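Long-range contacts in ORC1-type DNA replication protein 2 (Aeropyrum pernix, PDB 1W5T), which binds ATP and DNA and takes part in regulating DNA replication, joining an N-terminal AAA+ ATPase domain to a C-terminal winged-helix domain: residues A[97-102]-A[153-158]; A[111-116]-A[130-135]; A[301-306]-A[397-402]; A[325-330]-A[383-388]. All coordinates share one frame; numbering follows the deposited sequence.

Contacts 1 and 2 belong to the AAA+ ATPase domain and sit at the two ends of helix 100-111, their centres about 22 Å apart: contact 1 joins its start to the loop before helix 158-165, contact 2 joins the loop after it to helix 122-136. Contacts 3 and 4 lie in the winged-helix region on consecutive elements, strand 382-386 and helix 392-408, with centres about 20 Å apart. All four are partly buried, mixing core and surface residues. Their chemistry differs: contact 1 packs side chains on backbone beside a helix cap, contact 2 lays an asparagine over a tyrosine, contact 3 is wholly apolar, and contact 4 alone has strand pairing and a salt bridge.

Contact 1 (A[97-102]-A[153-158]); sequences APNLYT and SPRIAA
P98 and N99 meet R155 and I156 where the lead-in to helix 100-111 passes a tight turn ahead of helix 158-165. Van der Waals contact falls mostly to I156, which packs on backbone rather than on side chains. Its CG1, anti to the carbonyl carbon and beside the backbone N (chi1 -67°), lies 3.8 Å from CA of N99. CD1 of I156 rests 3.4 Å from O of P98. CB of R155 comes up to that same O of P98 at 3.5 Å, and further out CD of R155 passes CB of P98 at 4.3 Å. I156 also touches I103 and L161, so it sits between two helices.

Each side has its own local motif within the AAA+ domain: residues 153-156 form a type I beta turn, closed by N of I156 donating to O of S153, while N99 is the N-cap of helix 100-111. OD1 of N99 accepts from N of T102 at 2.8 Å, the donor tilted 29° from the carbonyl plane.

The flat groups of N99 and R155 run side by side, pointing the same way, but with planes 86° apart they do not stack. ND2 of N99 stands over one guanidinium face, toward its rim, 3.8 Å from CZ of R155. An alanine at N99 would probably leave N of T102 without its side-chain cap and the R155 guanidinium, lacking the amide over that face, freer to turn.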
loop_
_atom_site.group_PDB
_atom_site.type_symbol
_atom_site.label_atom_id
_atom_site.label_comp_id
_atom_site.label_asym_id
_atom_site.label_seq_id
_atom_site.Cartn_x
_atom_site.Cartn_y
_atom_site.Cartn_z
ATOM N N ALA A 97 -9.198 5.142 12.704
ATOM C CA ALA A 97 -8.821 5.665 14.032
ATOM C C ALA A 97 -8.258 7.109 14.057
ATOM O O ALA A 97 -7.055 7.289 13.910
ATOM C CB ALA A 97 -7.804 4.712 14.680
ATOM N N PRO A 98 -9.114 8.118 14.268
ATOM C CA PRO A 98 -8.676 9.531 14.383
ATOM C C PRO A 98 -7.525 9.853 15.349
ATOM O O PRO A 98 -6.658 10.623 14.952
ATOM C CB PRO A 98 -9.946 10.268 14.863
ATOM C CG PRO A 98 -10.893 9.161 15.293
ATOM C CD PRO A 98 -10.584 8.006 14.356
ATOM N N ASN A 99 -7.517 9.301 16.563
ATOM C CA ASN A 99 -6.549 9.685 17.591
ATOM C C ASN A 99 -5.776 8.487 18.144
ATOM O O ASN A 99 -6.142 7.332 17.897
ATOM C CB ASN A 99 -7.271 10.383 18.740
ATOM C CG ASN A 99 -8.575 9.697 19.098
ATOM O OD1 ASN A 99 -8.652 8.462 19.112
ATOM N ND2 ASN A 99 -9.626 10.493 19.364
ATOM N N LEU A 100 -4.709 8.772 18.895
ATOM C CA LEU A 100 -3.898 7.755 19.534
ATOM C C LEU A 100 -4.721 6.980 20.561
ATOM O O LEU A 100 -4.522 5.771 20.766
ATOM C CB LEU A 100 -2.666 8.380 20.199
ATOM C CG LEU A 100 -1.514 7.438 20.587
ATOM C CD1 LEU A 100 -0.812 6.813 19.370
ATOM C CD2 LEU A 100 -0.479 8.159 21.445
ATOM N N TYR A 101 -5.654 7.676 21.206
ATOM C CA TYR A 101 -6.518 7.020 22.164
ATOM C C TYR A 101 -7.275 5.868 21.473
ATOM O O TYR A 101 -7.412 4.792 22.051
ATOM C CB TYR A 101 -7.484 8.009 22.841
ATOM C CG TYR A 101 -8.533 7.284 23.673
ATOM C CD1 TYR A 101 -8.332 7.024 25.025
ATOM C CD2 TYR A 101 -9.722 6.826 23.081
ATOM C CE1 TYR A 101 -9.313 6.328 25.766
ATOM C CE2 TYR A 101 -10.675 6.156 23.799
ATOM C CZ TYR A 101 -10.475 5.907 25.128
ATOM O OH TYR A 101 -11.449 5.228 25.825
ATOM N N THR A 102 -7.764 6.111 20.257
ATOM C CA THR A 102 -8.521 5.093 19.533
ATOM C C THR A 102 -7.614 3.964 19.024
ATOM O O THR A 102 -7.952 2.811 19.184
ATOM C CB THR A 102 -9.369 5.718 18.368
ATOM O OG1 THR A 102 -10.244 6.723 18.894
ATOM C CG2 THR A 102 -10.351 4.708 17.773
ATOM N N SER A 153 -2.705 14.205 10.328
ATOM C CA SER A 153 -3.792 14.067 11.279
ATOM C C SER A 153 -3.448 15.041 12.401
ATOM O O SER A 153 -2.499 14.804 13.156
ATOM C CB SER A 153 -3.826 12.631 11.813
ATOM O OG SER A 153 -5.107 12.249 12.301
ATOM N N PRO A 154 -4.148 16.176 12.465
ATOM C CA PRO A 154 -3.970 17.131 13.577
ATOM C C PRO A 154 -4.355 16.535 14.938
ATOM O O PRO A 154 -3.775 16.924 15.967
ATOM C CB PRO A 154 -4.892 18.294 13.203
ATOM C CG PRO A 154 -5.112 18.152 11.707
ATOM C CD PRO A 154 -5.117 16.666 11.464
ATOM N N ARG A 155 -5.280 15.574 14.923
ATOM C CA ARG A 155 -5.710 14.855 16.120
ATOM C C ARG A 155 -4.597 14.025 16.794
ATOM O O ARG A 155 -4.728 13.647 17.960
ATOM C CB ARG A 155 -6.912 13.964 15.784
ATOM C CG ARG A 155 -8.273 14.699 15.744
ATOM C CD ARG A 155 -9.320 14.138 16.734
ATOM N NE ARG A 155 -8.762 13.975 18.087
ATOM C CZ ARG A 155 -9.395 14.240 19.234
ATOM N NH1 ARG A 155 -10.656 14.686 19.242
ATOM N NH2 ARG A 155 -8.756 14.043 20.383
ATOM N N ILE A 156 -3.519 13.736 16.062
ATOM C CA ILE A 156 -2.358 13.017 16.614
ATOM C C ILE A 156 -1.153 13.941 16.600
ATOM O O ILE A 156 -0.813 14.518 15.569
ATOM C CB ILE A 156 -2.079 11.692 15.837
ATOM C CG1 ILE A 156 -3.217 10.698 16.053
ATOM C CG2 ILE A 156 -0.731 11.078 16.229
ATOM C CD1 ILE A 156 -3.406 9.742 14.919
ATOM N N ALA A 157 -0.518 14.083 17.758
ATOM C CA ALA A 157 0.596 15.013 17.935
ATOM C C ALA A 157 1.957 14.327 17.850
ATOM O O ALA A 157 2.138 13.224 18.369
ATOM C CB ALA A 157 0.466 15.722 19.258
ATOM N N ALA A 158 2.908 15.016 17.223
ATOM C CA ALA A 158 4.262 14.535 17.032
ATOM C C ALA A 158 4.785 13.837 18.291
ATOM O O ALA A 158 5.309 12.726 18.249
ATOM C CB ALA A 158 5.177 15.702 16.651
#

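Contact 2 (A[111-116]-A[130-135]); sequences TGYPIQ and VDNLYV
Y113 and N132 both set CG anti to the carbonyl carbon, beside the backbone N (chi1 -66° and -77°), and their side chains slide past each other in opposite directions. CB of N132 lies over one face of the tyrosine ring as a CH-pi contact, 4.0 Å from the Y113 ring centroid and offset toward the rim. Ring and amide planes are only 23° apart.

L133 comes to the ring at its edge, its side chain crossing that of Y113 at about a right angle. CD2 of L133 lies in the ring plane, 3.8 Å from CE1 of Y113 and 3.3 Å from OH of Y113. That hydroxyl is hydrogen-bonded to ND1 of H138, which fixes the far end of the ring. I115 and N132 meet tip to tip and tightly, CD1 of I115 lying 3.2 Å from ND2 of N132. The amide nitrogen has its polar partner within its own helix, the backbone O of A128.

The loop is shaped for this by local turns. G112 leaves helix 100-111 with positive phi, OG1 of T111 accepts from N of Y113 at 3.0 Å in an ST turn, and P114 centres an inverse gamma turn. Together they lay the loop against helix 122-136, the second helix of the beta-alpha-beta crossover between parallel strands 87-93 and 139-145 of the P-loop NTPase core.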
loop_
_atom_site.group_PDB
_atom_site.type_symbol
_atom_site.label_atom_id
_atom_site.label_comp_id
_atom_site.label_asym_id
_atom_site.label_seq_id
_atom_site.Cartn_x
_atom_site.Cartn_y
_atom_site.Cartn_z
ATOM N N THR A 111 -5.507 -7.792 22.118
ATOM C CA THR A 111 -4.705 -8.624 23.005
ATOM C C THR A 111 -5.661 -9.492 23.798
ATOM O O THR A 111 -5.282 -10.542 24.301
ATOM C CB THR A 111 -3.893 -7.771 24.018
ATOM O OG1 THR A 111 -4.794 -7.011 24.858
ATOM C CG2 THR A 111 -3.010 -6.729 23.312
ATOM N N GLY A 112 -6.887 -9.002 23.968
ATOM C CA GLY A 112 -7.855 -9.618 24.867
ATOM C C GLY A 112 -7.657 -9.333 26.340
ATOM O O GLY A 112 -8.437 -9.820 27.161
ATOM N N TYR A 113 -6.618 -8.580 26.691
ATOM C CA TYR A 113 -6.327 -8.262 28.100
ATOM C C TYR A 113 -7.415 -7.387 28.723
ATOM O O TYR A 113 -7.982 -6.490 28.065
ATOM C CB TYR A 113 -4.977 -7.538 28.237
ATOM C CG TYR A 113 -3.727 -8.331 27.890
ATOM C CD1 TYR A 113 -2.644 -7.673 27.303
ATOM C CD2 TYR A 113 -3.617 -9.706 28.145
ATOM C CE1 TYR A 113 -1.483 -8.329 26.969
ATOM C CE2 TYR A 113 -2.428 -10.418 27.820
ATOM C CZ TYR A 113 -1.342 -9.703 27.234
ATOM O OH TYR A 113 -0.107 -10.269 26.867
ATOM N N PRO A 114 -7.745 -7.617 29.984
ATOM C CA PRO A 114 -8.831 -6.833 30.581
ATOM C C PRO A 114 -8.234 -5.552 31.120
ATOM O O PRO A 114 -7.729 -5.454 32.221
ATOM C CB PRO A 114 -9.375 -7.765 31.659
ATOM C CG PRO A 114 -8.204 -8.645 32.044
ATOM C CD PRO A 114 -7.163 -8.569 30.954
ATOM N N ILE A 115 -8.207 -4.565 30.253
ATOM C CA ILE A 115 -7.615 -3.292 30.574
ATOM C C ILE A 115 -8.735 -2.314 30.325
ATOM O O ILE A 115 -9.311 -2.336 29.270
ATOM C CB ILE A 115 -6.429 -3.008 29.662
ATOM C CG1 ILE A 115 -5.190 -3.734 30.173
ATOM C CG2 ILE A 115 -6.170 -1.479 29.552
ATOM C CD1 ILE A 115 -4.134 -3.931 29.105
ATOM N N GLN A 116 -9.039 -1.473 31.312
ATOM C CA GLN A 116 -10.114 -0.516 31.178
ATOM C C GLN A 116 -9.548 0.688 30.510
ATOM O O GLN A 116 -8.579 1.293 30.953
ATOM C CB GLN A 116 -10.757 -0.159 32.512
ATOM C CG GLN A 116 -11.933 0.836 32.375
ATOM C CD GLN A 116 -13.101 0.366 31.472
ATOM O OE1 GLN A 116 -14.027 -0.306 31.942
ATOM N NE2 GLN A 116 -13.047 0.714 30.186
ATOM N N VAL A 130 2.041 -2.294 28.840
ATOM C CA VAL A 130 3.373 -2.690 29.281
ATOM C C VAL A 130 3.324 -3.575 30.524
ATOM O O VAL A 130 3.969 -4.601 30.562
ATOM C CB VAL A 130 4.269 -1.491 29.488
ATOM C CG1 VAL A 130 5.508 -1.854 30.339
ATOM C CG2 VAL A 130 4.727 -0.961 28.123
ATOM N N ASP A 131 2.538 -3.188 31.521
ATOM C CA ASP A 131 2.326 -4.012 32.700
ATOM C C ASP A 131 1.728 -5.395 32.435
ATOM O O ASP A 131 2.283 -6.387 32.922
ATOM C CB ASP A 131 1.478 -3.285 33.722
ATOM C CG ASP A 131 2.167 -3.187 35.035
ATOM O OD1 ASP A 131 3.384 -2.896 35.007
ATOM O OD2 ASP A 131 1.581 -3.403 36.137
ATOM N N ASN A 132 0.628 -5.476 31.668
ATOM C CA ASN A 132 -0.000 -6.793 31.329
ATOM C C ASN A 132 0.938 -7.709 30.533
ATOM O O ASN A 132 0.942 -8.906 30.727
ATOM C CB ASN A 132 -1.308 -6.625 30.529
ATOM C CG ASN A 132 -2.490 -6.198 31.394
ATOM O OD1 ASN A 132 -3.325 -7.018 31.788
ATOM N ND2 ASN A 132 -2.573 -4.892 31.678
ATOM N N LEU A 133 1.731 -7.140 29.633
ATOM C CA LEU A 133 2.695 -7.935 28.863
ATOM C C LEU A 133 3.778 -8.486 29.798
ATOM O O LEU A 133 4.246 -9.629 29.639
ATOM C CB LEU A 133 3.292 -7.132 27.699
ATOM C CG LEU A 133 2.337 -6.836 26.510
ATOM C CD1 LEU A 133 2.898 -5.678 25.662
ATOM C CD2 LEU A 133 2.007 -8.097 25.566
ATOM N N TYR A 134 4.142 -7.698 30.799
ATOM C CA TYR A 134 5.067 -8.166 31.813
ATOM C C TYR A 134 4.410 -9.245 32.731
ATOM O O TYR A 134 5.010 -10.303 32.988
ATOM C CB TYR A 134 5.630 -6.958 32.610
ATOM C CG TYR A 134 6.177 -7.353 33.951
ATOM C CD1 TYR A 134 7.408 -7.953 34.063
ATOM C CD2 TYR A 134 5.416 -7.202 35.098
ATOM C CE1 TYR A 134 7.894 -8.366 35.316
ATOM C CE2 TYR A 134 5.898 -7.601 36.344
ATOM C CZ TYR A 134 7.120 -8.168 36.435
ATOM O OH TYR A 134 7.569 -8.591 37.653
ATOM N N VAL A 135 3.189 -8.986 33.220
ATOM C CA VAL A 135 2.515 -9.980 34.063
ATOM C C VAL A 135 2.470 -11.340 33.362
ATOM O O VAL A 135 2.875 -12.364 33.918
ATOM C CB VAL A 135 1.148 -9.500 34.572
ATOM C CG1 VAL A 135 0.351 -10.643 35.205
ATOM C CG2 VAL A 135 1.370 -8.345 35.562
#

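Contact 3 (A[301-306]-A[397-402]); sequences HELEAL and EVVDNI
L303 reaches from helix 300-304 toward V398 and V399, and its side chain crosses each of theirs at about a right angle. Its CG is anti to the carbonyl carbon (chi1 -57°), and CD1 is the branch that does the touching. CD1 of L303 lies 3.7 Å from CG1 of V398 and 4.0 Å from CG2 of V399, so one methyl meets two successive residues of helix 392-408.

I402, one turn further along that helix, returns the approach. Its CD1 packs 3.7 Å from CB of L303 and also reaches the stem of the next residue, 4.0 Å from CG of E304. The side chains of E304 and I402 again cross at about a right angle, with CG2 of I402 held 4.1 Å from CA of E304. Only the aliphatic part of the glutamate takes part in this packing.

The surroundings continue the apolar layer. L303 touches L314 and V399 and I402 touch L311, while I298 packs on L303 and V398. Helices 300-304 and 392-408, the last in the chain, are thus both packed on helix 308-322 in the C-terminal winged-helix part.

No hydrogen bond joins 301-306 to 397-402, so fit and the burial of hydrocarbon hold them. A directional tie comes just beyond, where NZ of K406 donates to O of E304, and its positive charge would probably suit that carbonyl oxygen.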
loop_
_atom_site.group_PDB
_atom_site.type_symbol
_atom_site.label_atom_id
_atom_site.label_comp_id
_atom_site.label_asym_id
_atom_site.label_seq_id
_atom_site.Cartn_x
_atom_site.Cartn_y
_atom_site.Cartn_z
ATOM N N HIS A 301 -8.521 12.176 -4.715
ATOM C CA HIS A 301 -8.033 13.016 -3.619
ATOM C C HIS A 301 -6.587 13.449 -3.835
ATOM O O HIS A 301 -6.186 14.499 -3.341
ATOM C CB HIS A 301 -8.225 12.348 -2.261
ATOM C CG HIS A 301 -7.251 11.248 -1.982
ATOM N ND1 HIS A 301 -6.353 11.302 -0.939
ATOM C CD2 HIS A 301 -7.045 10.058 -2.599
ATOM C CE1 HIS A 301 -5.627 10.196 -0.934
ATOM N NE2 HIS A 301 -6.030 9.424 -1.929
ATOM N N GLU A 302 -5.843 12.637 -4.581
ATOM C CA GLU A 302 -4.474 12.914 -4.997
ATOM C C GLU A 302 -4.471 14.057 -6.031
ATOM O O GLU A 302 -3.683 14.992 -5.935
ATOM C CB GLU A 302 -3.895 11.637 -5.627
ATOM C CG GLU A 302 -2.561 11.061 -5.144
ATOM C CD GLU A 302 -2.056 11.578 -3.813
ATOM O OE1 GLU A 302 -2.047 10.811 -2.830
ATOM O OE2 GLU A 302 -1.631 12.745 -3.767
ATOM N N LEU A 303 -5.371 13.966 -7.014
ATOM C CA LEU A 303 -5.513 14.994 -8.040
ATOM C C LEU A 303 -6.015 16.320 -7.498
ATOM O O LEU A 303 -5.468 17.362 -7.844
ATOM C CB LEU A 303 -6.396 14.521 -9.188
ATOM C CG LEU A 303 -5.934 13.239 -9.878
ATOM C CD1 LEU A 303 -6.936 12.819 -10.949
ATOM C CD2 LEU A 303 -4.499 13.332 -10.419
ATOM N N GLU A 304 -7.041 16.245 -6.638
ATOM C CA GLU A 304 -7.633 17.376 -5.935
ATOM C C GLU A 304 -6.607 18.166 -5.143
ATOM O O GLU A 304 -6.784 19.355 -4.925
ATOM C CB GLU A 304 -8.723 16.880 -4.972
ATOM C CG GLU A 304 -9.956 16.281 -5.647
ATOM C CD GLU A 304 -11.139 15.996 -4.710
ATOM O OE1 GLU A 304 -10.963 15.540 -3.538
ATOM O OE2 GLU A 304 -12.279 16.212 -5.175
ATOM N N ALA A 305 -5.550 17.495 -4.689
ATOM C CA ALA A 305 -4.451 18.150 -3.992
ATOM C C ALA A 305 -3.556 18.943 -4.934
ATOM O O ALA A 305 -2.749 19.751 -4.503
ATOM C CB ALA A 305 -3.612 17.131 -3.240
ATOM N N LEU A 306 -3.689 18.716 -6.224
ATOM C CA LEU A 306 -2.820 19.382 -7.198
ATOM C C LEU A 306 -3.388 20.755 -7.576
ATOM O O LEU A 306 -4.583 20.898 -7.690
ATOM C CB LEU A 306 -2.726 18.502 -8.453
ATOM C CG LEU A 306 -1.501 17.622 -8.649
ATOM C CD1 LEU A 306 -0.879 17.148 -7.282
ATOM C CD2 LEU A 306 -1.760 16.475 -9.679
ATOM N N GLU A 397 -11.089 13.140 -18.096
ATOM C CA GLU A 397 -12.384 13.431 -17.509
ATOM C C GLU A 397 -12.231 13.991 -16.089
ATOM O O GLU A 397 -12.603 15.137 -15.843
ATOM C CB GLU A 397 -13.218 12.147 -17.462
ATOM C CG GLU A 397 -14.166 11.940 -18.633
ATOM C CD GLU A 397 -15.515 11.356 -18.193
ATOM O OE1 GLU A 397 -15.770 10.149 -18.473
ATOM O OE2 GLU A 397 -16.316 12.100 -17.559
ATOM N N VAL A 398 -11.669 13.191 -15.172
ATOM C CA VAL A 398 -11.525 13.559 -13.753
ATOM C C VAL A 398 -10.839 14.913 -13.617
ATOM O O VAL A 398 -11.317 15.824 -12.920
ATOM C CB VAL A 398 -10.722 12.487 -12.954
ATOM C CG1 VAL A 398 -10.553 12.883 -11.498
ATOM C CG2 VAL A 398 -11.396 11.134 -13.009
ATOM N N VAL A 399 -9.734 15.047 -14.332
ATOM C CA VAL A 399 -8.904 16.231 -14.270
ATOM C C VAL A 399 -9.669 17.482 -14.687
ATOM O O VAL A 399 -9.592 18.513 -13.994
ATOM C CB VAL A 399 -7.577 16.010 -15.053
ATOM C CG1 VAL A 399 -6.749 17.274 -15.154
ATOM C CG2 VAL A 399 -6.780 14.910 -14.353
ATOM N N ASP A 400 -10.427 17.391 -15.784
ATOM C CA ASP A 400 -11.187 18.563 -16.245
ATOM C C ASP A 400 -12.123 19.123 -15.167
ATOM O O ASP A 400 -12.110 20.342 -14.931
ATOM C CB ASP A 400 -11.987 18.296 -17.520
ATOM C CG ASP A 400 -11.114 18.242 -18.754
ATOM O OD1 ASP A 400 -10.110 18.987 -18.817
ATOM O OD2 ASP A 400 -11.357 17.475 -19.712
ATOM N N ASN A 401 -12.902 18.238 -14.527
ATOM C CA ASN A 401 -13.854 18.624 -13.477
ATOM C C ASN A 401 -13.153 19.267 -12.268
ATOM O O ASN A 401 -13.686 20.157 -11.628
ATOM C CB ASN A 401 -14.783 17.457 -13.053
ATOM C CG ASN A 401 -15.620 16.861 -14.245
ATOM O OD1 ASN A 401 -15.818 17.507 -15.291
ATOM N ND2 ASN A 401 -16.098 15.611 -14.075
ATOM N N ILE A 402 -11.935 18.844 -11.991
ATOM C CA ILE A 402 -11.210 19.348 -10.843
ATOM C C ILE A 402 -10.697 20.736 -11.174
ATOM O O ILE A 402 -10.708 21.634 -10.316
ATOM C CB ILE A 402 -10.094 18.368 -10.435
ATOM C CG1 ILE A 402 -10.730 17.038 -9.999
ATOM C CG2 ILE A 402 -9.273 18.938 -9.327
ATOM C CD1 ILE A 402 -9.753 15.912 -9.630
#

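Contact 4 (A[325-330]-A[383-388]); sequences MEWINA and LFRLAP
W327 and R385 lie against each other, ring and guanidinium planes 24° apart. CG of W327 is anti to the carbonyl carbon (chi1 -70°), and the indole it carries meets R385 with one face. CD of R385 makes a CH-pi contact with the six-membered ring of W327, 4.1 Å from its centroid and 17° off the normal. CZ2 of W327 sits over the centre of the guanidinium, 3.5 Å from CZ of R385. CG of P388 lies over the opposite face, toward the rim. At the guanidinium edge, NH1 of R385 makes a salt bridge with OE2 of E326, its hydrogen bond weak at 3.4 Å, whereas NE has its stronger partner in D369. CE3 of W327 meets CB of L383 at 3.5 Å. An alanine in place of W327 would probably leave one guanidinium face uncovered and open a gap beside L383.

Behind these side chains is the small antiparallel winged-helix sheet: strand 328-329, then 382-386, then 368-372. The last two would be the arms of the wing, as in winged-helix folds.

I328 and F384 are a hydrogen-bonded pair, N of I328 to O of F384 at 2.9 Å and N of F384 to O of I328 at 3.0 Å. N329 and L383 follow as a non-hydrogen-bonded pair, CB of N329 3.8 Å from CD2 of L383. On the other sheet face, F384 packs on I317 and L333.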
loop_
_atom_site.group_PDB
_atom_site.type_symbol
_atom_site.label_atom_id
_atom_site.label_comp_id
_atom_site.label_asym_id
_atom_site.label_seq_id
_atom_site.Cartn_x
_atom_site.Cartn_y
_atom_site.Cartn_z
ATOM N N MET A 325 0.501 8.910 -29.755
ATOM C CA MET A 325 1.836 9.504 -29.781
ATOM C C MET A 325 2.388 9.551 -28.353
ATOM O O MET A 325 2.615 10.623 -27.773
ATOM C CB MET A 325 1.797 10.883 -30.456
ATOM C CG MET A 325 3.124 11.660 -30.494
ATOM S SD MET A 325 2.995 13.294 -29.668
ATOM C CE MET A 325 1.194 13.850 -30.187
ATOM N N GLU A 326 2.577 8.368 -27.780
ATOM C CA GLU A 326 3.150 8.230 -26.440
ATOM C C GLU A 326 4.611 8.737 -26.434
ATOM O O GLU A 326 5.443 8.282 -27.232
ATOM C CB GLU A 326 3.009 6.771 -25.953
ATOM C CG GLU A 326 4.068 6.271 -24.977
ATOM C CD GLU A 326 4.367 4.786 -25.138
ATOM O OE1 GLU A 326 4.731 4.377 -26.265
ATOM O OE2 GLU A 326 4.244 4.031 -24.138
ATOM N N TRP A 327 4.888 9.689 -25.541
ATOM C CA TRP A 327 6.161 10.444 -25.433
ATOM C C TRP A 327 6.037 11.777 -26.161
ATOM O O TRP A 327 5.970 11.785 -27.386
ATOM C CB TRP A 327 7.413 9.699 -25.942
ATOM C CG TRP A 327 7.883 8.517 -25.117
ATOM C CD1 TRP A 327 7.945 7.213 -25.525
ATOM C CD2 TRP A 327 8.377 8.531 -23.769
ATOM N NE1 TRP A 327 8.422 6.414 -24.512
ATOM C CE2 TRP A 327 8.697 7.192 -23.423
ATOM C CE3 TRP A 327 8.568 9.533 -22.804
ATOM C CZ2 TRP A 327 9.195 6.835 -22.159
ATOM C CZ3 TRP A 327 9.071 9.176 -21.549
ATOM C CH2 TRP A 327 9.378 7.837 -21.239
ATOM N N ILE A 328 5.995 12.881 -25.402
ATOM C CA ILE A 328 5.956 14.252 -25.932
ATOM C C ILE A 328 7.155 15.066 -25.431
ATOM O O ILE A 328 7.505 15.019 -24.254
ATOM C CB ILE A 328 4.601 14.986 -25.618
ATOM C CG1 ILE A 328 4.561 16.379 -26.281
ATOM C CG2 ILE A 328 4.336 15.080 -24.109
ATOM C CD1 ILE A 328 3.287 17.167 -26.055
ATOM N N ASN A 329 7.796 15.808 -26.321
ATOM C CA ASN A 329 9.023 16.480 -25.939
ATOM C C ASN A 329 8.748 17.756 -25.209
ATOM O O ASN A 329 7.686 18.356 -25.386
ATOM C CB ASN A 329 9.981 16.687 -27.121
ATOM C CG ASN A 329 9.353 17.447 -28.276
ATOM O OD1 ASN A 329 8.766 16.846 -29.198
ATOM N ND2 ASN A 329 9.509 18.769 -28.261
ATOM N N ALA A 330 9.711 18.144 -24.376
ATOM C CA ALA A 330 9.616 19.318 -23.519
ATOM C C ALA A 330 9.132 20.549 -24.265
ATOM O O ALA A 330 8.262 21.291 -23.763
ATOM C CB ALA A 330 10.959 19.602 -22.896
ATOM N N LEU A 383 11.665 13.872 -22.641
ATOM C CA LEU A 383 10.438 13.257 -23.127
ATOM C C LEU A 383 9.575 12.925 -21.920
ATOM O O LEU A 383 10.106 12.595 -20.866
ATOM C CB LEU A 383 10.748 12.010 -23.979
ATOM C CG LEU A 383 11.756 12.162 -25.154
ATOM C CD1 LEU A 383 11.836 10.866 -25.988
ATOM C CD2 LEU A 383 11.407 13.333 -26.075
ATOM N N PHE A 384 8.254 13.052 -22.068
ATOM C CA PHE A 384 7.316 12.821 -20.981
ATOM C C PHE A 384 6.196 11.974 -21.484
ATOM O O PHE A 384 5.787 12.124 -22.644
ATOM C CB PHE A 384 6.717 14.127 -20.498
ATOM C CG PHE A 384 7.690 15.057 -19.856
ATOM C CD1 PHE A 384 8.194 16.158 -20.555
ATOM C CD2 PHE A 384 8.070 14.876 -18.544
ATOM C CE1 PHE A 384 9.097 17.039 -19.956
ATOM C CE2 PHE A 384 8.971 15.754 -17.926
ATOM C CZ PHE A 384 9.478 16.838 -18.639
ATOM N N ARG A 385 5.687 11.087 -20.639
ATOM C CA ARG A 385 4.492 10.310 -20.970
ATOM C C ARG A 385 3.582 10.106 -19.744
ATOM O O ARG A 385 4.020 10.171 -18.610
ATOM C CB ARG A 385 4.892 8.970 -21.605
ATOM C CG ARG A 385 4.913 7.746 -20.642
ATOM C CD ARG A 385 5.391 6.437 -21.246
ATOM N NE ARG A 385 6.338 5.751 -20.366
ATOM C CZ ARG A 385 6.930 4.582 -20.639
ATOM N NH1 ARG A 385 6.675 3.933 -21.771
ATOM N NH2 ARG A 385 7.791 4.066 -19.773
ATOM N N LEU A 386 2.307 9.883 -19.965
ATOM C CA LEU A 386 1.473 9.373 -18.894
ATOM C C LEU A 386 1.986 8.002 -18.489
ATOM O O LEU A 386 2.417 7.214 -19.339
ATOM C CB LEU A 386 0.017 9.274 -19.335
ATOM C CG LEU A 386 -0.929 9.330 -18.139
ATOM C CD1 LEU A 386 -0.824 10.752 -17.540
ATOM C CD2 LEU A 386 -2.324 9.007 -18.569
ATOM N N ALA A 387 1.962 7.722 -17.194
ATOM C CA ALA A 387 2.237 6.370 -16.689
ATOM C C ALA A 387 1.355 5.383 -17.461
ATOM O O ALA A 387 0.142 5.533 -17.493
ATOM C CB ALA A 387 1.947 6.307 -15.201
ATOM N N PRO A 388 1.958 4.428 -18.147
ATOM C CA PRO A 388 1.189 3.513 -19.025
ATOM C C PRO A 388 -0.038 2.828 -18.363
ATOM O O PRO A 388 -1.023 2.542 -19.056
ATOM C CB PRO A 388 2.236 2.495 -19.483
ATOM C CG PRO A 388 3.540 3.289 -19.431
ATOM C CD PRO A 388 3.411 4.165 -18.172
#